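Long-range contacts in secreted effector protein SopD (Salmonella typhimurium, PDB 5CPC), which alters host cell physiology to promote bacterial survival, contributing to replication in macrophages and, together with SopB, to membrane fission and macropinosome formation during invasion: residues A[53-57]-A[158-162]; A[81-87]-A[98-102]; A[146-151]-A[249-254]; A[186-191]-A[313-317]. All coordinates share one frame; numbering follows the deposited sequence.

How the contacts relate
The chain first meets contact 1 on helix 49-60, which is joined to the C-terminal end of helix 141-160 across a loop of 100 residues. Contact 2 lies nested within that loop, a short closure between helix 76-90 and strand 99-103, and it touches contact 1 through the salt bridge of Glu54 and Arg86. Contact 3 starts on helix 141-160 before contact 1 has closed and ends on helix 248-256, so the two cross. Contact 4 opens on helix 180-190, inside the loop of contact 3, and closes at the C terminus, crossing it in turn. Contacts 2 and 4 each pack against contact 3, the innermost of the four, and have no direct touch with one another.

Contact 1 (A[53-57]-A[158-162]); sequences LEVLH and MTWHP
Trp160, in the last turn of helix 141-160, meets Leu53 and His57 of helix 49-60 with the outer rim of its indole. Its CB makes no contact with 53-57, and CG lies beside the backbone N (chi1 -57°), a torsion that turns the ring toward that segment. CZ3 comes 3.5 Å from the backbone O of Leu53, which sits at the ring edge near its plane, and 3.6 Å from CB of His57. CH2 lies 4.0 Å from CB of Leu53, and CZ2 meets OE2 of Glu54 at 4.1 Å, the carboxylate being turned almost perpendicular to the indole. On the five-membered side, NE1 probably hydrogen-bonds to Tyr82 OH of helix 76-90. Thr159 CG2 lies over the centre of the six-membered ring of Trp160, 3.6 Å above the plane, and also over one face of the His57 imidazole, a CH-pi contact 4.1 Å from its centroid; the two rings meet obliquely, their planes 72° apart. The polar groups look elsewhere: Glu54 forms a salt bridge with Arg86, and Thr159 OG1 bonds to Gly155 O. The two helices therefore meet directly through van der Waals and CH-pi contacts, while helix 76-90 supplies polar partners to both.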
loop_
_atom_site.group_PDB
_atom_site.type_symbol
_atom_site.label_atom_id
_atom_site.label_comp_id
_atom_site.label_asym_id
_atom_site.label_seq_id
_atom_site.Cartn_x
_atom_site.Cartn_y
_atom_site.Cartn_z
ATOM N N LEU A 53 -15.287 21.845 7.051
ATOM C CA LEU A 53 -14.999 20.403 7.278
ATOM C C LEU A 53 -13.721 20.145 8.012
ATOM O O LEU A 53 -13.666 19.288 8.902
ATOM C CB LEU A 53 -14.923 19.615 5.955
ATOM C CG LEU A 53 -16.187 18.905 5.523
ATOM C CD1 LEU A 53 -16.052 18.452 4.022
ATOM C CD2 LEU A 53 -16.587 17.703 6.461
ATOM N N GLU A 54 -12.672 20.897 7.637
ATOM C CA GLU A 54 -11.416 20.799 8.330
ATOM C C GLU A 54 -11.646 21.158 9.809
ATOM O O GLU A 54 -11.120 20.510 10.740
ATOM C CB GLU A 54 -10.427 21.780 7.665
ATOM C CG GLU A 54 -9.009 21.624 8.133
ATOM C CD GLU A 54 -8.393 20.321 7.544
ATOM O OE1 GLU A 54 -7.621 19.610 8.258
ATOM O OE2 GLU A 54 -8.712 20.031 6.366
ATOM N N VAL A 55 -12.450 22.197 10.055
ATOM C CA VAL A 55 -12.737 22.558 11.408
ATOM C C VAL A 55 -13.566 21.457 12.090
ATOM O O VAL A 55 -13.287 21.083 13.225
ATOM C CB VAL A 55 -13.480 23.942 11.527
ATOM C CG1 VAL A 55 -13.718 24.224 12.986
ATOM C CG2 VAL A 55 -12.602 25.101 10.944
ATOM N N LEU A 56 -14.626 21.012 11.428
ATOM C CA LEU A 56 -15.463 19.926 11.985
ATOM C C LEU A 56 -14.621 18.689 12.316
ATOM O O LEU A 56 -14.737 18.112 13.409
ATOM C CB LEU A 56 -16.560 19.559 11.019
ATOM C CG LEU A 56 -17.538 18.486 11.457
ATOM C CD1 LEU A 56 -18.484 18.999 12.605
ATOM C CD2 LEU A 56 -18.319 17.978 10.228
ATOM N N HIS A 57 -13.738 18.328 11.380
ATOM C CA HIS A 57 -12.751 17.273 11.621
ATOM C C HIS A 57 -11.958 17.514 12.889
ATOM O O HIS A 57 -11.860 16.628 13.723
ATOM C CB HIS A 57 -11.774 17.105 10.454
ATOM C CG HIS A 57 -10.616 16.240 10.810
ATOM N ND1 HIS A 57 -9.338 16.734 10.985
ATOM C CD2 HIS A 57 -10.555 14.907 11.076
ATOM C CE1 HIS A 57 -8.538 15.742 11.341
ATOM N NE2 HIS A 57 -9.255 14.630 11.411
ATOM N N MET A 158 -9.651 7.581 6.597
ATOM C CA MET A 158 -9.787 7.580 8.001
ATOM C C MET A 158 -10.230 8.968 8.519
ATOM O O MET A 158 -10.740 9.046 9.633
ATOM C CB MET A 158 -8.490 7.186 8.651
ATOM C CG MET A 158 -8.174 5.686 8.649
ATOM S SD MET A 158 -6.613 5.513 9.555
ATOM C CE MET A 158 -6.908 3.989 10.347
ATOM N N THR A 159 -10.062 10.011 7.695
ATOM C CA THR A 159 -10.284 11.408 8.065
ATOM C C THR A 159 -11.713 11.805 7.706
ATOM O O THR A 159 -12.447 12.374 8.519
ATOM C CB THR A 159 -9.254 12.321 7.334
ATOM O OG1 THR A 159 -7.959 12.102 7.908
ATOM C CG2 THR A 159 -9.600 13.812 7.427
ATOM N N TRP A 160 -12.098 11.548 6.471
ATOM C CA TRP A 160 -13.413 11.911 6.030
ATOM C C TRP A 160 -14.438 10.777 6.173
ATOM O O TRP A 160 -15.648 11.055 6.037
ATOM C CB TRP A 160 -13.399 12.457 4.591
ATOM C CG TRP A 160 -12.503 13.637 4.429
ATOM C CD1 TRP A 160 -11.573 13.838 3.432
ATOM C CD2 TRP A 160 -12.414 14.784 5.303
ATOM N NE1 TRP A 160 -10.925 15.039 3.629
ATOM C CE2 TRP A 160 -11.401 15.639 4.763
ATOM C CE3 TRP A 160 -13.090 15.178 6.479
ATOM C CZ2 TRP A 160 -11.065 16.876 5.351
ATOM C CZ3 TRP A 160 -12.752 16.407 7.084
ATOM C CH2 TRP A 160 -11.735 17.241 6.518
ATOM N N HIS A 161 -13.997 9.533 6.443
ATOM C CA HIS A 161 -14.960 8.409 6.533
ATOM C C HIS A 161 -14.666 7.478 7.646
ATOM O O HIS A 161 -14.414 6.298 7.380
ATOM C CB HIS A 161 -14.997 7.591 5.246
ATOM C CG HIS A 161 -15.385 8.410 4.084
ATOM N ND1 HIS A 161 -16.688 8.808 3.875
ATOM C CD2 HIS A 161 -14.638 9.015 3.129
ATOM C CE1 HIS A 161 -16.733 9.589 2.806
ATOM N NE2 HIS A 161 -15.506 9.716 2.325
ATOM N N PRO A 162 -14.688 8.000 8.877
ATOM C CA PRO A 162 -14.404 7.274 10.075
ATOM C C PRO A 162 -15.423 6.121 10.291
ATOM O O PRO A 162 -15.125 5.170 11.021
ATOM C CB PRO A 162 -14.551 8.357 11.160
ATOM C CG PRO A 162 -15.522 9.373 10.586
ATOM C CD PRO A 162 -15.098 9.400 9.150
#

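Contact 2 (A[81-87]-A[98-102]); sequences IYAFKRL and LFTIK
Helix 81-87 and strand 99-102 run nearly antiparallel, at 158°, with their axes 9.3 Å apart at closest approach, a helix laid along an outermost strand of the sheet. Phe84 is the chief link between them. Its CG is anti to the backbone N (chi1 -169°), which sends the ring across to the strand, where CZ reaches CB of Phe99 at 3.7 Å and CD2 reaches CG1 of Ile101 at 3.8 Å. Between these two, CE2 lies 3.4 Å from the backbone O of Thr100, so the phenyl ring spans the strand from Phe99 to Ile101 and touches the peptide backbone on the way. The rings of Phe84 and Phe99 meet obliquely, with centroids 5.8 Å apart and planes at 50°; CZ of Phe84 lies at the edge of the Phe99 ring. One turn further along the helix, CG of Leu87 packs on CE2 of Phe99 at 3.9 Å, the two side chains crossing at about a right angle. At the other end, CG2 of Ile81 meets CD1 of Ile101 at 4.1 Å. The sheet is three-stranded and antiparallel, and Phe84 also touches Leu112 and Val114 of the adjoining strand 109-114. Helix 141-160 flanks the pair: Ile81 and Lys85 touch Glu152, Tyr82 packs on Ser156, and Ile101 also reaches Leu148.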
loop_
_atom_site.group_PDB
_atom_site.type_symbol
_atom_site.label_atom_id
_atom_site.label_comp_id
_atom_site.label_asym_id
_atom_site.label_seq_id
_atom_site.Cartn_x
_atom_site.Cartn_y
_atom_site.Cartn_z
ATOM N N ILE A 81 0.352 12.738 6.102
ATOM C CA ILE A 81 0.648 12.653 4.710
ATOM C C ILE A 81 -0.519 13.203 3.912
ATOM O O ILE A 81 -0.335 14.118 3.080
ATOM C CB ILE A 81 1.069 11.192 4.219
ATOM C CG1 ILE A 81 2.210 10.522 5.032
ATOM C CG2 ILE A 81 1.314 11.193 2.730
ATOM C CD1 ILE A 81 3.439 11.344 5.398
ATOM N N TYR A 82 -1.726 12.668 4.125
ATOM C CA TYR A 82 -2.894 13.282 3.473
ATOM C C TYR A 82 -3.095 14.767 3.926
ATOM O O TYR A 82 -3.398 15.612 3.089
ATOM C CB TYR A 82 -4.203 12.458 3.657
ATOM C CG TYR A 82 -5.397 13.094 3.029
ATOM C CD1 TYR A 82 -6.517 13.422 3.817
ATOM C CD2 TYR A 82 -5.417 13.419 1.661
ATOM C CE1 TYR A 82 -7.668 14.035 3.249
ATOM C CE2 TYR A 82 -6.586 14.063 1.053
ATOM C CZ TYR A 82 -7.696 14.354 1.885
ATOM O OH TYR A 82 -8.813 14.971 1.397
ATOM N N ALA A 83 -2.870 15.086 5.189
ATOM C CA ALA A 83 -3.050 16.541 5.665
ATOM C C ALA A 83 -2.115 17.508 4.896
ATOM O O ALA A 83 -2.510 18.626 4.432
ATOM C CB ALA A 83 -2.790 16.657 7.139
ATOM N N PHE A 84 -0.885 17.040 4.691
ATOM C CA PHE A 84 0.078 17.823 3.888
ATOM C C PHE A 84 -0.444 18.056 2.468
ATOM O O PHE A 84 -0.252 19.137 1.890
ATOM C CB PHE A 84 1.467 17.172 3.925
ATOM C CG PHE A 84 2.579 18.044 3.344
ATOM C CD1 PHE A 84 2.936 19.231 3.941
ATOM C CD2 PHE A 84 3.241 17.656 2.168
ATOM C CE1 PHE A 84 3.943 20.044 3.409
ATOM C CE2 PHE A 84 4.277 18.464 1.616
ATOM C CZ PHE A 84 4.621 19.660 2.234
ATOM N N LYS A 85 -1.105 17.048 1.913
ATOM C CA LYS A 85 -1.741 17.150 0.616
ATOM C C LYS A 85 -2.838 18.234 0.726
ATOM O O LYS A 85 -2.946 19.159 -0.148
ATOM C CB LYS A 85 -2.319 15.763 0.201
ATOM C CG LYS A 85 -2.373 15.431 -1.303
ATOM C CD LYS A 85 -3.253 16.356 -2.169
ATOM C CE LYS A 85 -2.400 17.282 -3.111
ATOM N NZ LYS A 85 -2.934 18.705 -3.407
ATOM N N ARG A 86 -3.580 18.221 1.840
ATOM C CA ARG A 86 -4.641 19.231 1.958
ATOM C C ARG A 86 -4.023 20.599 2.013
ATOM O O ARG A 86 -4.572 21.561 1.456
ATOM C CB ARG A 86 -5.628 19.012 3.140
ATOM C CG ARG A 86 -6.433 17.687 3.082
ATOM C CD ARG A 86 -7.629 17.680 4.127
ATOM N NE ARG A 86 -7.250 17.883 5.536
ATOM C CZ ARG A 86 -6.719 16.966 6.338
ATOM N NH1 ARG A 86 -6.464 15.747 5.890
ATOM N NH2 ARG A 86 -6.437 17.259 7.599
ATOM N N LEU A 87 -2.913 20.715 2.722
ATOM C CA LEU A 87 -2.188 22.026 2.765
ATOM C C LEU A 87 -1.812 22.459 1.370
ATOM O O LEU A 87 -2.162 23.540 0.928
ATOM C CB LEU A 87 -0.917 21.947 3.622
ATOM C CG LEU A 87 -0.246 23.240 4.113
ATOM C CD1 LEU A 87 -1.279 24.303 4.683
ATOM C CD2 LEU A 87 0.824 22.922 5.197
ATOM N N LEU A 98 6.662 23.624 -4.585
ATOM C CA LEU A 98 7.452 23.913 -3.389
ATOM C C LEU A 98 7.138 22.996 -2.186
ATOM O O LEU A 98 7.989 22.842 -1.292
ATOM C CB LEU A 98 7.298 25.397 -3.008
ATOM C CG LEU A 98 7.841 26.520 -3.920
ATOM C CD1 LEU A 98 7.323 26.459 -5.371
ATOM C CD2 LEU A 98 7.600 27.906 -3.341
ATOM N N PHE A 99 5.931 22.403 -2.177
ATOM C CA PHE A 99 5.520 21.453 -1.152
ATOM C C PHE A 99 5.909 20.081 -1.556
ATOM O O PHE A 99 5.359 19.523 -2.513
ATOM C CB PHE A 99 3.986 21.428 -0.939
ATOM C CG PHE A 99 3.419 22.709 -0.404
ATOM C CD1 PHE A 99 3.318 23.834 -1.216
ATOM C CD2 PHE A 99 2.972 22.791 0.922
ATOM C CE1 PHE A 99 2.812 25.000 -0.721
ATOM C CE2 PHE A 99 2.448 23.978 1.414
ATOM C CZ PHE A 99 2.339 25.069 0.602
ATOM N N THR A 100 6.822 19.482 -0.811
ATOM C CA THR A 100 7.266 18.154 -1.199
ATOM C C THR A 100 7.506 17.370 0.081
ATOM O O THR A 100 7.650 17.961 1.158
ATOM C CB THR A 100 8.637 18.261 -2.045
ATOM O OG1 THR A 100 9.755 18.373 -1.138
ATOM C CG2 THR A 100 8.642 19.545 -2.922
ATOM N N ILE A 101 7.635 16.068 -0.058
ATOM C CA ILE A 101 8.043 15.210 1.017
ATOM C C ILE A 101 9.326 14.485 0.644
ATOM O O ILE A 101 9.386 13.765 -0.363
ATOM C CB ILE A 101 6.942 14.097 1.294
ATOM C CG1 ILE A 101 5.589 14.761 1.635
ATOM C CG2 ILE A 101 7.396 13.179 2.369
ATOM C CD1 ILE A 101 4.406 13.733 1.912
ATOM N N LYS A 102 10.345 14.627 1.473
ATOM C CA LYS A 102 11.506 13.768 1.312
ATOM C C LYS A 102 11.765 12.977 2.576
ATOM O O LYS A 102 10.969 13.068 3.532
ATOM C CB LYS A 102 12.736 14.584 0.913
ATOM C CG LYS A 102 12.684 16.021 1.318
ATOM C CD LYS A 102 13.274 16.941 0.239
ATOM C CE LYS A 102 12.389 16.935 -1.012
ATOM N NZ LYS A 102 12.442 18.246 -1.737
#

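Contact 3 (A[146-151]-A[249-254]); sequences LFLQIC and CISYLL
Cys249, the first residue of 249-254, sets its CB 3.8 Å from CE1 of Phe147, an oblique approach to the phenyl ring. Ile250 comes next and faces several residues of helix 146-151 at once: CD1 packs against CD2 of Leu146 at 3.8 Å, CG2 meets CD1 of Ile150 at 3.8 Å, and CG1 lies at the edge of the Phe147 ring, near its plane. Two residues, Ser251 and Tyr252, then pass on the far side, where both touch helix 264-283, and the hydroxyl of Tyr252 is hydrogen-bonded to Leu128 O. Leu253 returns the chain to the interface. With chi1 at -166°, it swings its branch away from its own backbone N and carries CD2 over one face of the Phe147 ring, 4.2 Å from the centroid in a CH-pi contact. The same CD2 meets CG2 of Ile150 at 3.6 Å and SG of Cys151 at 3.7 Å, so one methyl touches three residues of the opposing helix. Leu254 completes the walk with CD2 beside CD1 of Ile150, 4.1 Å away. The axes of the short segments are nearly parallel, 13° apart, and every touching residue is buried. Close to the centre of the chain, two helices distant in sequence are thus joined by hydrocarbon, a cysteine sulfur and the face and edge of one phenyl ring, an interface that depends on the fit of shapes.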
loop_
_atom_site.group_PDB
_atom_site.type_symbol
_atom_site.label_atom_id
_atom_site.label_comp_id
_atom_site.label_asym_id
_atom_site.label_seq_id
_atom_site.Cartn_x
_atom_site.Cartn_y
_atom_site.Cartn_z
ATOM N N LEU A 146 5.198 5.291 -4.061
ATOM C CA LEU A 146 3.989 4.495 -3.954
ATOM C C LEU A 146 3.453 4.327 -2.505
ATOM O O LEU A 146 2.232 4.326 -2.277
ATOM C CB LEU A 146 4.163 3.115 -4.634
ATOM C CG LEU A 146 2.995 2.154 -4.471
ATOM C CD1 LEU A 146 1.824 2.705 -5.267
ATOM C CD2 LEU A 146 3.315 0.716 -4.991
ATOM N N PHE A 147 4.368 4.088 -1.569
ATOM C CA PHE A 147 4.065 3.867 -0.126
ATOM C C PHE A 147 3.336 5.091 0.366
ATOM O O PHE A 147 2.379 5.001 1.125
ATOM C CB PHE A 147 5.399 3.744 0.645
ATOM C CG PHE A 147 5.265 3.628 2.151
ATOM C CD1 PHE A 147 5.043 2.417 2.745
ATOM C CD2 PHE A 147 5.388 4.760 2.970
ATOM C CE1 PHE A 147 4.909 2.320 4.121
ATOM C CE2 PHE A 147 5.255 4.672 4.327
ATOM C CZ PHE A 147 5.029 3.453 4.913
ATOM N N LEU A 148 3.806 6.240 -0.086
ATOM C CA LEU A 148 3.301 7.506 0.410
ATOM C C LEU A 148 1.893 7.737 -0.171
ATOM O O LEU A 148 1.051 8.363 0.464
ATOM C CB LEU A 148 4.254 8.608 -0.060
ATOM C CG LEU A 148 4.950 9.516 0.951
ATOM C CD1 LEU A 148 5.044 9.074 2.500
ATOM C CD2 LEU A 148 6.327 9.974 0.392
ATOM N N GLN A 149 1.675 7.261 -1.393
ATOM C CA GLN A 149 0.393 7.424 -2.105
ATOM C C GLN A 149 -0.666 6.615 -1.378
ATOM O O GLN A 149 -1.811 7.081 -1.242
ATOM C CB GLN A 149 0.428 6.977 -3.564
ATOM C CG GLN A 149 1.198 7.883 -4.539
ATOM C CD GLN A 149 1.141 7.301 -5.948
ATOM O OE1 GLN A 149 0.105 7.371 -6.622
ATOM N NE2 GLN A 149 2.214 6.662 -6.361
ATOM N N ILE A 150 -0.253 5.461 -0.862
ATOM C CA ILE A 150 -1.169 4.594 -0.147
ATOM C C ILE A 150 -1.460 5.254 1.195
ATOM O O ILE A 150 -2.583 5.172 1.679
ATOM C CB ILE A 150 -0.564 3.177 0.049
ATOM C CG1 ILE A 150 -0.437 2.466 -1.324
ATOM C CG2 ILE A 150 -1.356 2.307 1.078
ATOM C CD1 ILE A 150 0.708 1.420 -1.355
ATOM N N CYS A 151 -0.433 5.848 1.796
ATOM C CA CYS A 151 -0.586 6.634 3.010
ATOM C C CYS A 151 -1.642 7.713 2.807
ATOM O O CYS A 151 -2.484 7.834 3.653
ATOM C CB CYS A 151 0.761 7.226 3.512
ATOM S SG CYS A 151 1.802 5.958 4.327
ATOM N N CYS A 249 7.028 -3.286 3.106
ATOM C CA CYS A 249 6.205 -2.143 3.659
ATOM C C CYS A 249 4.924 -1.892 2.838
ATOM O O CYS A 249 3.872 -1.530 3.400
ATOM C CB CYS A 249 6.999 -0.856 3.760
ATOM S SG CYS A 249 8.315 -0.998 4.938
ATOM N N ILE A 250 5.007 -2.091 1.516
ATOM C CA ILE A 250 3.877 -1.795 0.665
ATOM C C ILE A 250 2.868 -2.913 0.821
ATOM O O ILE A 250 1.688 -2.664 1.126
ATOM C CB ILE A 250 4.307 -1.475 -0.759
ATOM C CG1 ILE A 250 4.935 -0.064 -0.805
ATOM C CG2 ILE A 250 3.084 -1.557 -1.726
ATOM C CD1 ILE A 250 5.712 0.239 -2.069
ATOM N N SER A 251 3.298 -4.163 0.708
ATOM C CA SER A 251 2.324 -5.210 1.019
ATOM C C SER A 251 1.741 -5.159 2.459
ATOM O O SER A 251 0.547 -5.472 2.684
ATOM C CB SER A 251 2.801 -6.603 0.522
ATOM O OG SER A 251 3.767 -7.184 1.299
ATOM N N TYR A 252 2.544 -4.744 3.445
ATOM C CA TYR A 252 2.065 -4.652 4.809
ATOM C C TYR A 252 0.980 -3.606 4.890
ATOM O O TYR A 252 -0.087 -3.842 5.483
ATOM C CB TYR A 252 3.197 -4.231 5.788
ATOM C CG TYR A 252 2.682 -3.656 7.089
ATOM C CD1 TYR A 252 2.132 -4.493 8.069
ATOM C CD2 TYR A 252 2.667 -2.272 7.319
ATOM C CE1 TYR A 252 1.607 -3.981 9.250
ATOM C CE2 TYR A 252 2.132 -1.745 8.520
ATOM C CZ TYR A 252 1.601 -2.629 9.474
ATOM O OH TYR A 252 1.087 -2.162 10.659
ATOM N N LEU A 253 1.283 -2.434 4.341
ATOM C CA LEU A 253 0.357 -1.333 4.445
ATOM C C LEU A 253 -0.948 -1.578 3.678
ATOM O O LEU A 253 -2.039 -1.166 4.167
ATOM C CB LEU A 253 1.026 -0.008 4.072
ATOM C CG LEU A 253 0.393 1.329 4.380
ATOM C CD1 LEU A 253 0.395 1.677 5.879
ATOM C CD2 LEU A 253 1.149 2.343 3.607
ATOM N N LEU A 254 -0.867 -2.251 2.517
ATOM C CA LEU A 254 -2.087 -2.671 1.793
ATOM C C LEU A 254 -2.904 -3.697 2.503
ATOM O O LEU A 254 -4.103 -3.549 2.565
ATOM C CB LEU A 254 -1.789 -3.202 0.397
ATOM C CG LEU A 254 -1.297 -2.119 -0.554
ATOM C CD1 LEU A 254 -0.658 -2.770 -1.810
ATOM C CD2 LEU A 254 -2.501 -1.156 -0.915
#

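Contact 4 (A[186-191]-A[313-317]); sequences VYEMMR and NILLT
Leu315 is buried against the end of helix 180-190, with one methyl centred on an aromatic ring. Its CD1 stands over the Tyr187 face, 3.6 Å from the centroid and 2° off the normal, a nearly axial CH-pi contact. CD1 also lies 3.7 Å from CD of Arg191, and CG sits over the face of that guanidinium, so the side chain packs against phenol ring and guanidinium alike. Tyr187 OH accepts the backbone N-H of Leu315 at 2.7 Å. Here an irregular C-terminal tail is pinned to the last turn of a helix: Arg191, the first residue beyond that turn, runs extended from CG to NE (chi2 -178°, chi3 175°) and reaches Asn313 O end-on with NH1 at 3.1 Å and NH2 at 3.3 Å. The carbonyl oxygen lies in the guanidinium plane; NE bonds to Ile232 O, and NH1 has a salt bridge to Glu194, which probably fix the rotation of the group. Leu316 meets Val186 tip to tip, CD2 to CG1 at 3.7 Å, and continues onto Leu254 of helix 248-256. The outer side is looser: Ile314 points its first side-chain bond away from the helix, and exposed Thr317, not touching 186-191, has its carboxylate O bonded to Thr177.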
loop_
_atom_site.group_PDB
_atom_site.type_symbol
_atom_site.label_atom_id
_atom_site.label_comp_id
_atom_site.label_asym_id
_atom_site.label_seq_id
_atom_site.Cartn_x
_atom_site.Cartn_y
_atom_site.Cartn_z
ATOM N N VAL A 186 -0.342 0.831 -8.058
ATOM C CA VAL A 186 0.304 -0.434 -7.780
ATOM C C VAL A 186 0.636 -1.234 -9.088
ATOM O O VAL A 186 1.771 -1.620 -9.268
ATOM C CB VAL A 186 -0.496 -1.233 -6.773
ATOM C CG1 VAL A 186 0.133 -2.591 -6.540
ATOM C CG2 VAL A 186 -0.626 -0.396 -5.451
ATOM N N TYR A 187 -0.339 -1.455 -9.985
ATOM C CA TYR A 187 -0.086 -2.153 -11.298
ATOM C C TYR A 187 0.942 -1.436 -12.191
ATOM O O TYR A 187 1.830 -2.054 -12.804
ATOM C CB TYR A 187 -1.416 -2.506 -12.022
ATOM C CG TYR A 187 -2.047 -3.791 -11.469
ATOM C CD1 TYR A 187 -2.708 -3.796 -10.247
ATOM C CD2 TYR A 187 -1.866 -5.018 -12.126
ATOM C CE1 TYR A 187 -3.217 -4.961 -9.695
ATOM C CE2 TYR A 187 -2.433 -6.217 -11.600
ATOM C CZ TYR A 187 -3.078 -6.173 -10.381
ATOM O OH TYR A 187 -3.600 -7.325 -9.836
ATOM N N GLU A 188 0.904 -0.109 -12.205
ATOM C CA GLU A 188 1.806 0.653 -13.082
ATOM C C GLU A 188 3.279 0.465 -12.677
ATOM O O GLU A 188 4.213 0.397 -13.507
ATOM C CB GLU A 188 1.436 2.160 -12.962
ATOM C CG GLU A 188 1.427 2.921 -14.296
ATOM C CD GLU A 188 0.651 4.269 -14.208
ATOM O OE1 GLU A 188 1.310 5.294 -13.942
ATOM O OE2 GLU A 188 -0.600 4.291 -14.388
ATOM N N MET A 189 3.507 0.473 -11.371
ATOM C CA MET A 189 4.857 0.218 -10.905
ATOM C C MET A 189 5.251 -1.295 -11.073
ATOM O O MET A 189 6.328 -1.558 -11.489
ATOM C CB MET A 189 4.949 0.570 -9.430
ATOM C CG MET A 189 6.403 0.491 -8.934
ATOM S SD MET A 189 6.703 0.966 -7.203
ATOM C CE MET A 189 6.172 -0.620 -6.526
ATOM N N MET A 190 4.397 -2.259 -10.640
ATOM C CA MET A 190 4.875 -3.684 -10.581
ATOM C C MET A 190 4.633 -4.520 -11.791
ATOM O O MET A 190 5.422 -5.404 -12.059
ATOM C CB MET A 190 4.150 -4.381 -9.503
ATOM C CG MET A 190 4.256 -3.531 -8.371
ATOM S SD MET A 190 5.455 -4.050 -7.254
ATOM C CE MET A 190 3.997 -4.635 -6.369
ATOM N N ARG A 191 3.506 -4.297 -12.486
ATOM C CA ARG A 191 3.173 -5.072 -13.694
ATOM C C ARG A 191 2.704 -4.080 -14.730
ATOM O O ARG A 191 1.507 -4.035 -15.026
ATOM C CB ARG A 191 2.056 -6.103 -13.377
ATOM C CG ARG A 191 2.395 -7.075 -12.183
ATOM C CD ARG A 191 1.271 -8.061 -11.976
ATOM N NE ARG A 191 1.633 -9.027 -10.951
ATOM C CZ ARG A 191 0.759 -9.869 -10.425
ATOM N NH1 ARG A 191 -0.513 -9.865 -10.817
ATOM N NH2 ARG A 191 1.169 -10.731 -9.513
ATOM N N ASN A 313 -4.079 -14.199 -7.211
ATOM C CA ASN A 313 -2.770 -13.767 -7.680
ATOM C C ASN A 313 -2.786 -12.314 -8.234
ATOM O O ASN A 313 -1.857 -11.890 -8.921
ATOM C CB ASN A 313 -2.188 -14.761 -8.683
ATOM C CG ASN A 313 -1.596 -16.018 -7.999
ATOM O OD1 ASN A 313 -0.845 -15.921 -7.032
ATOM N ND2 ASN A 313 -1.954 -17.201 -8.511
ATOM N N ILE A 314 -3.833 -11.551 -7.907
ATOM C CA ILE A 314 -3.862 -10.093 -8.196
ATOM C C ILE A 314 -2.930 -9.415 -7.236
ATOM O O ILE A 314 -2.705 -9.983 -6.207
ATOM C CB ILE A 314 -5.262 -9.468 -8.008
ATOM C CG1 ILE A 314 -5.699 -9.475 -6.525
ATOM C CG2 ILE A 314 -6.273 -10.113 -8.963
ATOM C CD1 ILE A 314 -6.513 -10.658 -6.081
ATOM N N LEU A 315 -2.400 -8.219 -7.545
ATOM C CA LEU A 315 -1.561 -7.485 -6.558
ATOM C C LEU A 315 -2.405 -6.933 -5.409
ATOM O O LEU A 315 -1.996 -6.943 -4.223
ATOM C CB LEU A 315 -0.735 -6.366 -7.209
ATOM C CG LEU A 315 0.234 -6.818 -8.281
ATOM C CD1 LEU A 315 0.520 -5.716 -9.240
ATOM C CD2 LEU A 315 1.523 -7.295 -7.642
ATOM N N LEU A 316 -3.604 -6.492 -5.751
ATOM C CA LEU A 316 -4.583 -6.036 -4.767
ATOM C C LEU A 316 -5.884 -5.928 -5.516
ATOM O O LEU A 316 -5.905 -5.679 -6.721
ATOM C CB LEU A 316 -4.206 -4.645 -4.203
ATOM C CG LEU A 316 -4.359 -3.428 -5.121
ATOM C CD1 LEU A 316 -4.006 -2.137 -4.385
ATOM C CD2 LEU A 316 -3.433 -3.538 -6.283
ATOM N N THR A 317 -6.982 -6.139 -4.806
ATOM C CA THR A 317 -8.268 -5.810 -5.380
ATOM C C THR A 317 -9.211 -5.082 -4.401
ATOM O O THR A 317 -8.994 -5.066 -3.178
ATOM C CB THR A 317 -9.000 -7.054 -5.877
ATOM O OG1 THR A 317 -10.127 -6.609 -6.633
ATOM C CG2 THR A 317 -9.482 -7.906 -4.676
ATOM O OXT THR A 317 -10.246 -4.579 -4.843
#